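Aldolase (Klebsiella pneumoniae, PDB 6VOQ) is a zinc-binding, tetrameric member of the class II aldolase/adducin family. Local coordinates at residues 89-93 and 168-174; 96-100 and 180-185; 100-105 and 157-163; 123-128 and 203-207. All blocks are in the same frame, centred on the assembly; numbering follows the deposited sequence.

Contact 1 (89-93 and 168-174); sequences CKAIV and SSLREAT
Strand 91-93 is extended and packs against the first turn of helix 170-174. The two axes come within 7.2 Å, with N-to-C directions 35° apart (signed crossing -35°). In the register, Lys90 lies by Ser168, Ala91 by Leu170 and Val93 by Ala173. Ala91 points at the helix start, with Ala91 CB 3.3 Å from Leu170 N and 4.1 Å from Leu170 CB. Val93 is a t rotamer, with Val93 CG2 3.8 Å from Leu170 CD1, 4.0 Å from Ala173 CB and 3.6 Å from Thr174 OG1. Leu170 (chi1 t, chi2 p) starts sideways but brings its end to the strand. This is helix-on-sheet packing in the alpha/beta core of the class II aldolase/adducin fold. Ser169, rotamer p, is the N-cap: Ser169 OG accepts from Glu172 N at 3.1 Å. Glu172 folds back, and Ser168 N donates to Glu172 OE1 at 2.6 Å. Thr174, rotamer m, donates from OG1 to Leu170 O at 2.7 Å. Lys90 (m, m, t, t) sets CB 3.4 Å from Ser168 O, and its amine leads away.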
loop_
_atom_site.group_PDB
_atom_site.type_symbol
_atom_site.label_atom_id
_atom_site.label_comp_id
_atom_site.label_asym_id
_atom_site.label_seq_id
_atom_site.Cartn_x
_atom_site.Cartn_y
_atom_site.Cartn_z
ATOM N N CYS A 89 5.233 -17.700 -26.159
ATOM C CA CYS A 89 4.586 -16.571 -25.507
ATOM C C CYS A 89 3.104 -16.579 -25.858
ATOM O O CYS A 89 2.740 -16.410 -27.021
ATOM C CB CYS A 89 5.255 -15.270 -25.939
ATOM S SG CYS A 89 4.425 -13.807 -25.333
ATOM N N LYS A 90 2.250 -16.784 -24.855
ATOM C CA LYS A 90 0.812 -16.820 -25.055
ATOM C C LYS A 90 0.091 -15.630 -24.442
ATOM O O LYS A 90 -1.120 -15.484 -24.653
ATOM C CB LYS A 90 0.225 -18.115 -24.471
ATOM C CG LYS A 90 0.911 -19.386 -24.941
ATOM C CD LYS A 90 0.771 -19.570 -26.445
ATOM C CE LYS A 90 1.395 -20.884 -26.900
ATOM N NZ LYS A 90 1.218 -21.144 -28.363
ATOM N N ALA A 91 0.798 -14.786 -23.695
ATOM C CA ALA A 91 0.203 -13.663 -22.995
ATOM C C ALA A 91 1.318 -12.736 -22.559
ATOM O O ALA A 91 2.420 -13.180 -22.222
ATOM C CB ALA A 91 -0.627 -14.102 -21.784
ATOM N N ILE A 92 1.010 -11.441 -22.574
ATOM C CA ILE A 92 1.956 -10.391 -22.245
ATOM C C ILE A 92 1.284 -9.435 -21.279
ATOM O O ILE A 92 0.144 -9.012 -21.505
ATOM C CB ILE A 92 2.442 -9.628 -23.491
ATOM C CG1 ILE A 92 3.322 -10.510 -24.362
ATOM C CG2 ILE A 92 3.219 -8.387 -23.085
ATOM C CD1 ILE A 92 3.889 -9.747 -25.550
ATOM N N VAL A 93 1.990 -9.101 -20.206
ATOM C CA VAL A 93 1.560 -8.102 -19.242
ATOM C C VAL A 93 2.538 -6.946 -19.348
ATOM O O VAL A 93 3.750 -7.131 -19.193
ATOM C CB VAL A 93 1.516 -8.677 -17.819
ATOM C CG1 VAL A 93 1.471 -7.560 -16.764
ATOM C CG2 VAL A 93 0.324 -9.596 -17.678
ATOM N N SER A 168 3.020 -18.224 -20.333
ATOM C CA SER A 168 2.284 -19.265 -21.043
ATOM C C SER A 168 0.779 -19.095 -20.917
ATOM O O SER A 168 0.032 -19.824 -21.579
ATOM C CB SER A 168 2.690 -20.646 -20.523
ATOM O OG SER A 168 2.514 -20.735 -19.116
ATOM N N SER A 169 0.334 -18.176 -20.066
ATOM C CA SER A 169 -1.056 -17.763 -19.963
ATOM C C SER A 169 -1.061 -16.355 -19.386
ATOM O O SER A 169 -0.017 -15.830 -18.990
ATOM C CB SER A 169 -1.859 -18.738 -19.097
ATOM O OG SER A 169 -1.517 -18.604 -17.731
ATOM N N LEU A 170 -2.240 -15.727 -19.339
ATOM C CA LEU A 170 -2.303 -14.403 -18.728
ATOM C C LEU A 170 -2.017 -14.471 -17.233
ATOM O O LEU A 170 -1.315 -13.610 -16.696
ATOM C CB LEU A 170 -3.650 -13.739 -18.984
ATOM C CG LEU A 170 -3.703 -12.251 -18.592
ATOM C CD1 LEU A 170 -2.553 -11.445 -19.234
ATOM C CD2 LEU A 170 -5.043 -11.636 -18.940
ATOM N N ARG A 171 -2.535 -15.486 -16.542
ATOM C CA ARG A 171 -2.271 -15.563 -15.109
ATOM C C ARG A 171 -0.800 -15.841 -14.832
ATOM O O ARG A 171 -0.239 -15.325 -13.861
ATOM C CB ARG A 171 -3.147 -16.627 -14.447
ATOM C CG ARG A 171 -2.971 -16.668 -12.927
ATOM C CD ARG A 171 -4.196 -17.215 -12.213
ATOM N NE ARG A 171 -5.376 -16.364 -12.363
ATOM C CZ ARG A 171 -5.560 -15.218 -11.713
ATOM N NH1 ARG A 171 -4.633 -14.769 -10.870
ATOM N NH2 ARG A 171 -6.672 -14.517 -11.908
ATOM N N GLU A 172 -0.157 -16.662 -15.666
ATOM C CA GLU A 172 1.256 -16.950 -15.459
ATOM C C GLU A 172 2.111 -15.725 -15.759
ATOM O O GLU A 172 3.085 -15.449 -15.047
ATOM C CB GLU A 172 1.678 -18.138 -16.318
ATOM C CG GLU A 172 2.870 -18.914 -15.765
ATOM C CD GLU A 172 4.068 -18.925 -16.714
ATOM O OE1 GLU A 172 3.932 -18.470 -17.872
ATOM O OE2 GLU A 172 5.152 -19.388 -16.297
ATOM N N ALA A 173 1.756 -14.970 -16.800
ATOM C CA ALA A 173 2.458 -13.723 -17.077
ATOM C C ALA A 173 2.237 -12.715 -15.956
ATOM O O ALA A 173 3.154 -11.970 -15.590
ATOM C CB ALA A 173 2.009 -13.154 -18.426
ATOM N N THR A 174 1.033 -12.695 -15.378
ATOM C CA THR A 174 0.779 -11.808 -14.249
ATOM C C THR A 174 1.588 -12.225 -13.028
ATOM O O THR A 174 2.132 -11.375 -12.315
ATOM C CB THR A 174 -0.705 -11.804 -13.924
ATOM O OG1 THR A 174 -1.436 -11.459 -15.106
ATOM C CG2 THR A 174 -0.995 -10.809 -12.830
#

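Contact 2 (96-100 and 180-185); sequences HSHYL and LEETAR. With ZN (zinc ion), chain B.
The carboxylate of Glu181 holds the start of helix 98-100. Glu181 OE1 accepts from Ser97 OG at 2.7 Å and from Leu100 N at 2.9 Å. Glu181 OE2 accepts from Tyr99 N at 2.9 Å. Glu181 reaches there as a t, p rotamer from helix 180-185. Ser97, at the N-cap position, has polyproline-like backbone angles with chi1 p and makes no capping bond of its own. The closest CA pair is Tyr99 and Arg185, 5.0 Å apart. Tyr99 is an m rotamer. Arg185 CG lies over one face of the Tyr99 ring, 3.6 Å from the centroid, a CH-pi contact. A water joins Tyr99 OH (2.7 Å) to Arg185 NE (3.1 Å). Leu100 (m, t) packs CD1 on Leu180 CB at 3.7 Å and CD2 on Ala184 CB at 3.6 Å. His98 turns to Thr189 and Glu182 of the second subunit. His96 NE2 binds zinc at 2.2 Å, with Glu75, His94 and His161 completing the site. A buried acid thus takes up NH groups at a helix start, a few residues after the zinc ligand His96.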
loop_
_atom_site.group_PDB
_atom_site.type_symbol
_atom_site.label_atom_id
_atom_site.label_comp_id
_atom_site.label_asym_id
_atom_site.label_seq_id
_atom_site.Cartn_x
_atom_site.Cartn_y
_atom_site.Cartn_z
ATOM N N HIS A 96 3.419 -0.132 -15.818
ATOM C CA HIS A 96 4.395 0.799 -15.269
ATOM C C HIS A 96 4.529 0.592 -13.773
ATOM O O HIS A 96 4.474 1.556 -13.001
ATOM C CB HIS A 96 4.015 2.242 -15.592
ATOM C CG HIS A 96 3.829 2.505 -17.052
ATOM N ND1 HIS A 96 3.443 3.734 -17.542
ATOM C CD2 HIS A 96 3.971 1.700 -18.129
ATOM C CE1 HIS A 96 3.348 3.673 -18.857
ATOM N NE2 HIS A 96 3.662 2.449 -19.239
ATOM N N SER A 97 4.664 -0.665 -13.342
ATOM C CA SER A 97 4.699 -0.951 -11.914
ATOM C C SER A 97 5.904 -0.255 -11.292
ATOM O O SER A 97 6.954 -0.105 -11.926
ATOM C CB SER A 97 4.714 -2.466 -11.657
ATOM O OG SER A 97 5.810 -3.128 -12.281
ATOM N N HIS A 98 5.731 0.209 -10.053
ATOM C CA HIS A 98 6.545 1.311 -9.555
ATOM C C HIS A 98 8.033 0.964 -9.547
ATOM O O HIS A 98 8.860 1.687 -10.118
ATOM C CB HIS A 98 6.092 1.725 -8.160
ATOM C CG HIS A 98 6.937 2.810 -7.583
ATOM N ND1 HIS A 98 6.852 4.121 -8.005
ATOM C CD2 HIS A 98 7.961 2.763 -6.696
ATOM C CE1 HIS A 98 7.749 4.845 -7.360
ATOM N NE2 HIS A 98 8.437 4.045 -6.563
ATOM N N TYR A 99 8.394 -0.142 -8.901
ATOM C CA TYR A 99 9.806 -0.435 -8.703
ATOM C C TYR A 99 10.474 -0.946 -9.972
ATOM O O TYR A 99 11.655 -0.662 -10.192
ATOM C CB TYR A 99 9.968 -1.404 -7.526
ATOM C CG TYR A 99 9.515 -0.737 -6.243
ATOM C CD1 TYR A 99 10.337 0.166 -5.582
ATOM C CD2 TYR A 99 8.240 -0.952 -5.733
ATOM C CE1 TYR A 99 9.906 0.811 -4.428
ATOM C CE2 TYR A 99 7.811 -0.323 -4.581
ATOM C CZ TYR A 99 8.647 0.560 -3.942
ATOM O OH TYR A 99 8.223 1.193 -2.799
ATOM N N LEU A 100 9.749 -1.664 -10.834
ATOM C CA LEU A 100 10.346 -2.035 -12.110
ATOM C C LEU A 100 10.533 -0.815 -12.998
ATOM O O LEU A 100 11.533 -0.731 -13.721
ATOM C CB LEU A 100 9.498 -3.096 -12.809
ATOM C CG LEU A 100 9.735 -4.538 -12.345
ATOM C CD1 LEU A 100 8.625 -5.457 -12.852
ATOM C CD2 LEU A 100 11.109 -5.054 -12.783
ATOM N N LEU A 180 8.537 -10.317 -10.604
ATOM C CA LEU A 180 9.553 -9.358 -11.023
ATOM C C LEU A 180 9.434 -8.059 -10.244
ATOM O O LEU A 180 10.442 -7.507 -9.790
ATOM C CB LEU A 180 9.430 -9.082 -12.516
ATOM C CG LEU A 180 10.181 -10.020 -13.428
ATOM C CD1 LEU A 180 9.650 -9.827 -14.840
ATOM C CD2 LEU A 180 11.685 -9.751 -13.329
ATOM N N GLU A 181 8.210 -7.541 -10.101
ATOM C CA GLU A 181 8.031 -6.273 -9.406
ATOM C C GLU A 181 8.473 -6.387 -7.956
ATOM O O GLU A 181 9.154 -5.498 -7.433
ATOM C CB GLU A 181 6.573 -5.827 -9.508
ATOM C CG GLU A 181 6.197 -4.672 -8.593
ATOM C CD GLU A 181 6.795 -3.329 -9.009
ATOM O OE1 GLU A 181 7.391 -3.212 -10.105
ATOM O OE2 GLU A 181 6.657 -2.372 -8.226
ATOM N N GLU A 182 8.125 -7.499 -7.310
ATOM C CA GLU A 182 8.554 -7.757 -5.943
ATOM C C GLU A 182 10.074 -7.824 -5.839
ATOM O O GLU A 182 10.659 -7.361 -4.854
ATOM C CB GLU A 182 7.919 -9.055 -5.457
ATOM C CG GLU A 182 8.332 -9.467 -4.085
ATOM C CD GLU A 182 7.888 -8.479 -3.028
ATOM O OE1 GLU A 182 8.556 -8.424 -1.978
ATOM O OE2 GLU A 182 6.884 -7.762 -3.250
ATOM N N THR A 183 10.730 -8.394 -6.847
ATOM C CA THR A 183 12.186 -8.443 -6.838
ATOM C C THR A 183 12.791 -7.058 -7.055
ATOM O O THR A 183 13.753 -6.683 -6.378
ATOM C CB THR A 183 12.682 -9.434 -7.890
ATOM O OG1 THR A 183 12.295 -10.757 -7.500
ATOM C CG2 THR A 183 14.197 -9.384 -7.999
ATOM N N ALA A 184 12.231 -6.279 -7.980
ATOM C CA ALA A 184 12.670 -4.901 -8.146
ATOM C C ALA A 184 12.439 -4.102 -6.872
ATOM O O ALA A 184 13.299 -3.325 -6.451
ATOM C CB ALA A 184 11.942 -4.259 -9.329
ATOM N N ARG A 185 11.297 -4.313 -6.225
ATOM C CA ARG A 185 11.028 -3.615 -4.978
ATOM C C ARG A 185 12.062 -3.979 -3.913
ATOM O O ARG A 185 12.493 -3.124 -3.129
ATOM C CB ARG A 185 9.608 -3.940 -4.513
ATOM C CG ARG A 185 9.187 -3.189 -3.264
ATOM C CD ARG A 185 7.848 -3.660 -2.790
ATOM N NE ARG A 185 7.432 -2.988 -1.573
ATOM C CZ ARG A 185 6.502 -3.473 -0.757
ATOM N NH1 ARG A 185 5.917 -4.623 -1.040
ATOM N NH2 ARG A 185 6.163 -2.816 0.339
HETATM ZN ZN ZN B . 3.827 1.761 -21.287
HETATM O O HOH W 1 8.580 -0.288 -0.513
#

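Contact 3 (100-105 and 157-163); sequences LTALSC and LLANHGP. With ZN (zinc ion), chain B.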
loop_
_atom_site.group_PDB
_atom_site.type_symbol
_atom_site.label_atom_id
_atom_site.label_comp_id
_atom_site.label_asym_id
_atom_site.label_seq_id
_atom_site.Cartn_x
_atom_site.Cartn_y
_atom_site.Cartn_z
ATOM N N LEU A 100 9.749 -1.664 -10.834
ATOM C CA LEU A 100 10.346 -2.035 -12.110
ATOM C C LEU A 100 10.533 -0.815 -12.998
ATOM O O LEU A 100 11.533 -0.731 -13.721
ATOM C CB LEU A 100 9.498 -3.096 -12.809
ATOM C CG LEU A 100 9.735 -4.538 -12.345
ATOM C CD1 LEU A 100 8.625 -5.457 -12.852
ATOM C CD2 LEU A 100 11.109 -5.054 -12.783
ATOM N N THR A 101 9.598 0.144 -12.945
ATOM C CA THR A 101 9.775 1.400 -13.665
ATOM C C THR A 101 10.938 2.198 -13.088
ATOM O O THR A 101 11.724 2.793 -13.838
ATOM C CB THR A 101 8.491 2.238 -13.606
ATOM O OG1 THR A 101 7.413 1.539 -14.240
ATOM C CG2 THR A 101 8.686 3.598 -14.288
ATOM N N ALA A 102 11.037 2.250 -11.755
ATOM C CA ALA A 102 12.162 2.919 -11.111
ATOM C C ALA A 102 13.476 2.324 -11.579
ATOM O O ALA A 102 14.369 3.041 -12.044
ATOM C CB ALA A 102 12.048 2.808 -9.593
ATOM N N LEU A 103 13.599 1.000 -11.476
ATOM C CA LEU A 103 14.775 0.316 -11.991
ATOM C C LEU A 103 15.054 0.691 -13.439
ATOM O O LEU A 103 16.221 0.775 -13.843
ATOM C CB LEU A 103 14.585 -1.190 -11.853
ATOM C CG LEU A 103 15.762 -2.077 -12.232
ATOM C CD1 LEU A 103 16.894 -1.906 -11.242
ATOM C CD2 LEU A 103 15.300 -3.497 -12.252
ATOM N N SER A 104 14.004 0.940 -14.228
ATOM C CA SER A 104 14.193 1.226 -15.648
ATOM C C SER A 104 14.740 2.623 -15.897
ATOM O O SER A 104 15.224 2.887 -17.001
ATOM C CB SER A 104 12.869 1.056 -16.409
ATOM O OG SER A 104 12.174 2.293 -16.511
ATOM N N CYS A 105 14.674 3.516 -14.909
ATOM C CA CYS A 105 15.199 4.872 -15.033
ATOM C C CYS A 105 16.619 5.022 -14.513
ATOM O O CYS A 105 17.148 6.136 -14.525
ATOM C CB CYS A 105 14.289 5.874 -14.306
ATOM S SG CYS A 105 12.556 5.785 -14.773
ATOM N N LEU A 157 12.847 -5.036 -19.861
ATOM C CA LEU A 157 12.706 -3.760 -19.174
ATOM C C LEU A 157 12.942 -2.659 -20.195
ATOM O O LEU A 157 14.057 -2.515 -20.713
ATOM C CB LEU A 157 13.663 -3.658 -17.994
ATOM C CG LEU A 157 13.474 -2.493 -17.021
ATOM C CD1 LEU A 157 12.077 -2.475 -16.445
ATOM C CD2 LEU A 157 14.489 -2.576 -15.901
ATOM N N LEU A 158 11.882 -1.908 -20.502
ATOM C CA LEU A 158 11.985 -0.721 -21.342
ATOM C C LEU A 158 12.494 0.436 -20.492
ATOM O O LEU A 158 11.825 0.852 -19.542
ATOM C CB LEU A 158 10.632 -0.368 -21.953
ATOM C CG LEU A 158 9.854 -1.450 -22.686
ATOM C CD1 LEU A 158 8.612 -0.818 -23.283
ATOM C CD2 LEU A 158 10.686 -2.091 -23.769
ATOM N N ALA A 159 13.686 0.928 -20.813
ATOM C CA ALA A 159 14.292 1.988 -20.022
ATOM C C ALA A 159 13.371 3.200 -19.968
ATOM O O ALA A 159 12.677 3.509 -20.938
ATOM C CB ALA A 159 15.647 2.366 -20.613
ATOM N N ASN A 160 13.353 3.873 -18.814
ATOM C CA ASN A 160 12.521 5.061 -18.599
ATOM C C ASN A 160 11.059 4.796 -18.947
ATOM O O ASN A 160 10.377 5.633 -19.540
ATOM C CB ASN A 160 13.033 6.257 -19.398
ATOM C CG ASN A 160 14.456 6.598 -19.086
ATOM O OD1 ASN A 160 15.380 6.187 -19.796
ATOM N ND2 ASN A 160 14.655 7.359 -18.022
ATOM N N HIS A 161 10.570 3.619 -18.580
ATOM C CA HIS A 161 9.250 3.223 -19.036
ATOM C C HIS A 161 8.627 2.190 -18.112
ATOM O O HIS A 161 7.764 2.530 -17.296
ATOM C CB HIS A 161 9.341 2.686 -20.456
ATOM C CG HIS A 161 8.011 2.479 -21.107
ATOM N ND1 HIS A 161 7.864 2.356 -22.471
ATOM C CD2 HIS A 161 6.767 2.379 -20.584
ATOM C CE1 HIS A 161 6.588 2.184 -22.759
ATOM N NE2 HIS A 161 5.901 2.196 -21.631
ATOM N N GLY A 162 9.043 0.925 -18.243
ATOM C CA GLY A 162 8.502 -0.142 -17.433
ATOM C C GLY A 162 8.670 -1.531 -18.030
ATOM O O GLY A 162 9.235 -1.705 -19.120
ATOM N N PRO A 163 8.169 -2.548 -17.319
ATOM C CA PRO A 163 8.371 -3.935 -17.742
ATOM C C PRO A 163 7.381 -4.413 -18.795
ATOM O O PRO A 163 6.243 -3.947 -18.893
ATOM C CB PRO A 163 8.166 -4.716 -16.442
ATOM C CG PRO A 163 7.183 -3.909 -15.716
ATOM C CD PRO A 163 7.567 -2.487 -15.976
HETATM ZN ZN ZN B . 3.827 1.761 -21.287
#
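This is a buried contact between a helix end and a strand-turn-strand unit. Helix 98-104 lies against the turn that joins strands 155-158 and 162-167. Ser104 is central. Ser104 O accepts from Asn160 N at 2.8 Å, and Ser104 OG accepts from His161 N at 2.9 Å. Ser104 OG also donates back to Thr101 O at 2.8 Å, so one hydroxyl ties the helix to the turn. Thr101 OG1 lies 3.2 Å from His161 O, but Ser97 O is its stronger partner. Beside these bonds the contact is apolar. Leu157 CD1 reaches Ser104 CB at 3.6 Å, and Leu157 CD2 meets Leu103 CD2 at 3.8 Å. Leu100 CD1 packs on Pro163 CG at 3.6 Å. Asn160 has left-handed backbone angles, and its side-chain amide bonds to Arg196 and Phe118 of the second subunit. Gly162 has phi 158° and psi -179°, where a CB would be jammed against the preceding carbonyl. His161 and Gly162 both face Leu158, which makes a classic beta bulge. The bulge carries His161, and His161 NE2 binds zinc at 2.1 Å in the site formed with Glu75, His94 and His96.

Contact 4 (123-128 and 203-207); sequences VMRVGD and VKELR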
loop_
_atom_site.group_PDB
_atom_site.type_symbol
_atom_site.label_atom_id
_atom_site.label_comp_id
_atom_site.label_asym_id
_atom_site.label_seq_id
_atom_site.Cartn_x
_atom_site.Cartn_y
_atom_site.Cartn_z
ATOM N N VAL A 123 14.841 -16.229 -11.317
ATOM C CA VAL A 123 15.693 -17.081 -12.142
ATOM C C VAL A 123 14.921 -18.296 -12.627
ATOM O O VAL A 123 15.040 -18.705 -13.788
ATOM C CB VAL A 123 16.945 -17.504 -11.358
ATOM C CG1 VAL A 123 17.982 -18.125 -12.287
ATOM C CG2 VAL A 123 17.514 -16.323 -10.587
ATOM N N MET A 124 14.123 -18.897 -11.744
ATOM C CA MET A 124 13.431 -20.125 -12.102
ATOM C C MET A 124 12.366 -19.861 -13.146
ATOM O O MET A 124 12.245 -20.609 -14.123
ATOM C CB MET A 124 12.804 -20.766 -10.864
ATOM C CG MET A 124 13.814 -21.164 -9.807
ATOM S SD MET A 124 13.038 -21.728 -8.291
ATOM C CE MET A 124 12.187 -23.178 -8.895
ATOM N N ARG A 125 11.591 -18.797 -12.961
ATOM C CA ARG A 125 10.393 -18.602 -13.754
ATOM C C ARG A 125 10.580 -17.626 -14.900
ATOM O O ARG A 125 9.835 -17.707 -15.881
ATOM C CB ARG A 125 9.243 -18.132 -12.857
ATOM C CG ARG A 125 9.091 -18.993 -11.612
ATOM C CD ARG A 125 8.207 -18.338 -10.563
ATOM N NE ARG A 125 6.800 -18.406 -10.934
ATOM C CZ ARG A 125 6.088 -17.359 -11.326
ATOM N NH1 ARG A 125 6.658 -16.164 -11.398
ATOM N NH2 ARG A 125 4.810 -17.508 -11.650
ATOM N N VAL A 126 11.561 -16.730 -14.824
ATOM C CA VAL A 126 11.673 -15.704 -15.851
ATOM C C VAL A 126 13.017 -15.828 -16.550
ATOM O O VAL A 126 13.081 -15.922 -17.782
ATOM C CB VAL A 126 11.469 -14.294 -15.263
ATOM C CG1 VAL A 126 11.437 -13.274 -16.368
ATOM C CG2 VAL A 126 10.166 -14.236 -14.475
ATOM N N GLY A 127 14.092 -15.848 -15.776
ATOM C CA GLY A 127 15.433 -15.798 -16.321
ATOM C C GLY A 127 15.964 -14.379 -16.349
ATOM O O GLY A 127 15.494 -13.498 -15.631
ATOM N N ASP A 128 16.952 -14.159 -17.215
ATOM C CA ASP A 128 17.549 -12.838 -17.329
ATOM C C ASP A 128 16.559 -11.853 -17.928
ATOM O O ASP A 128 15.676 -12.218 -18.710
ATOM C CB ASP A 128 18.809 -12.876 -18.193
ATOM C CG ASP A 128 19.967 -13.579 -17.512
ATOM O OD1 ASP A 128 19.772 -14.127 -16.408
ATOM O OD2 ASP A 128 21.071 -13.604 -18.096
ATOM N N VAL A 203 22.872 -19.887 -8.985
ATOM C CA VAL A 203 22.048 -19.415 -10.093
ATOM C C VAL A 203 21.949 -20.471 -11.184
ATOM O O VAL A 203 20.909 -20.611 -11.837
ATOM C CB VAL A 203 22.593 -18.088 -10.647
ATOM C CG1 VAL A 203 21.737 -17.619 -11.809
ATOM C CG2 VAL A 203 22.654 -17.016 -9.543
ATOM N N LYS A 204 23.023 -21.225 -11.413
ATOM C CA LYS A 204 22.983 -22.260 -12.431
ATOM C C LYS A 204 22.071 -23.410 -12.028
ATOM O O LYS A 204 21.499 -24.068 -12.904
ATOM C CB LYS A 204 24.401 -22.764 -12.722
ATOM C CG LYS A 204 24.509 -23.602 -13.989
ATOM C CD LYS A 204 25.804 -23.324 -14.748
ATOM C CE LYS A 204 25.809 -21.925 -15.370
ATOM N NZ LYS A 204 25.438 -21.958 -16.818
ATOM N N GLU A 205 21.902 -23.652 -10.724
ATOM C CA GLU A 205 21.019 -24.718 -10.268
ATOM C C GLU A 205 19.569 -24.488 -10.668
ATOM O O GLU A 205 18.790 -25.447 -10.698
ATOM C CB GLU A 205 21.072 -24.852 -8.748
ATOM C CG GLU A 205 22.348 -25.397 -8.183
ATOM C CD GLU A 205 22.576 -24.922 -6.760
ATOM O OE1 GLU A 205 23.760 -24.778 -6.369
ATOM O OE2 GLU A 205 21.579 -24.686 -6.038
ATOM N N LEU A 206 19.189 -23.242 -10.955
ATOM C CA LEU A 206 17.795 -22.855 -11.122
ATOM C C LEU A 206 17.378 -22.758 -12.584
ATOM O O LEU A 206 16.539 -21.926 -12.932
ATOM C CB LEU A 206 17.532 -21.528 -10.412
ATOM C CG LEU A 206 18.049 -21.423 -8.980
ATOM C CD1 LEU A 206 18.117 -19.968 -8.544
ATOM C CD2 LEU A 206 17.151 -22.211 -8.051
ATOM N N ARG A 207 17.935 -23.590 -13.451
ATOM C CA ARG A 207 17.497 -23.608 -14.843
ATOM C C ARG A 207 17.332 -25.031 -15.355
ATOM O O ARG A 207 18.116 -25.918 -15.012
ATOM C CB ARG A 207 18.489 -22.835 -15.703
ATOM C CG ARG A 207 18.663 -21.410 -15.225
ATOM C CD ARG A 207 20.059 -20.882 -15.436
ATOM N NE ARG A 207 20.069 -19.420 -15.422
ATOM C CZ ARG A 207 21.172 -18.679 -15.489
ATOM N NH1 ARG A 207 22.359 -19.276 -15.577
ATOM N NH2 ARG A 207 21.090 -17.344 -15.480
#
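Val123 is the centre of this contact. Its side chain, a t rotamer, points from the last turn of helix 121-125 at the C-terminal tail. Val123 CG1 lies 3.8 Å from Val203 CG1 and 3.9 Å from Leu206 CB. Leu206 is buried and points back at the helix. Met124 sits beside Val123, and Met124 CG meets Leu206 CB at 3.8 Å. Met124 and Leu206 are also the closest CA pair, 5.2 Å apart. Pro117 touches both Val123 and Val203, and Pro120 touches Leu206, so the loop before helix 121-125 extends the apolar patch. The tail ends in a type I beta turn from Lys204 to Arg207. Leu206 N donates to Val203 O at 3.3 Å. The arrangement joins the C-terminal end of the chain, from the last residues of helix 200-204 on, to the short helix 121-125 of the class II aldolase/adducin fold. It also lies at a subunit interface: Pro137 of the third subunit packs on Met124, and Arg136 of that subunit packs on Leu206. Arg207, the last residue, passes Val123, with Arg207 NE 4.0 Å from Val123 CG1. At the polar edge, Asp128 OD1 and Arg207 NH2 form a salt bridge at 3.6 Å, with the carboxylate oxygen near the plane of the guanidinium.

Contacts 1, 2 and 3 are buried, while contact 4 is only partly so and lies farthest from the chain centre. Contacts 1 and 2 both use helix 170-190. Their centres are about 17 Å apart. Contact 1 is chiefly apolar. Contacts 1 and 3 both reach the sheet, on neighbouring strands 91-94 and 162-167. Contacts 2 and 3 share Leu100 and helix 98-104, with centres about 9 Å apart. Both are rich in hydrogen bonds, each supplies a histidine to the zinc, and both touch the second subunit. Contact 4 pairs an apolar patch with a surface salt bridge. It meets contact 2 through Val126 and Leu180, and both contacts touch the third subunit.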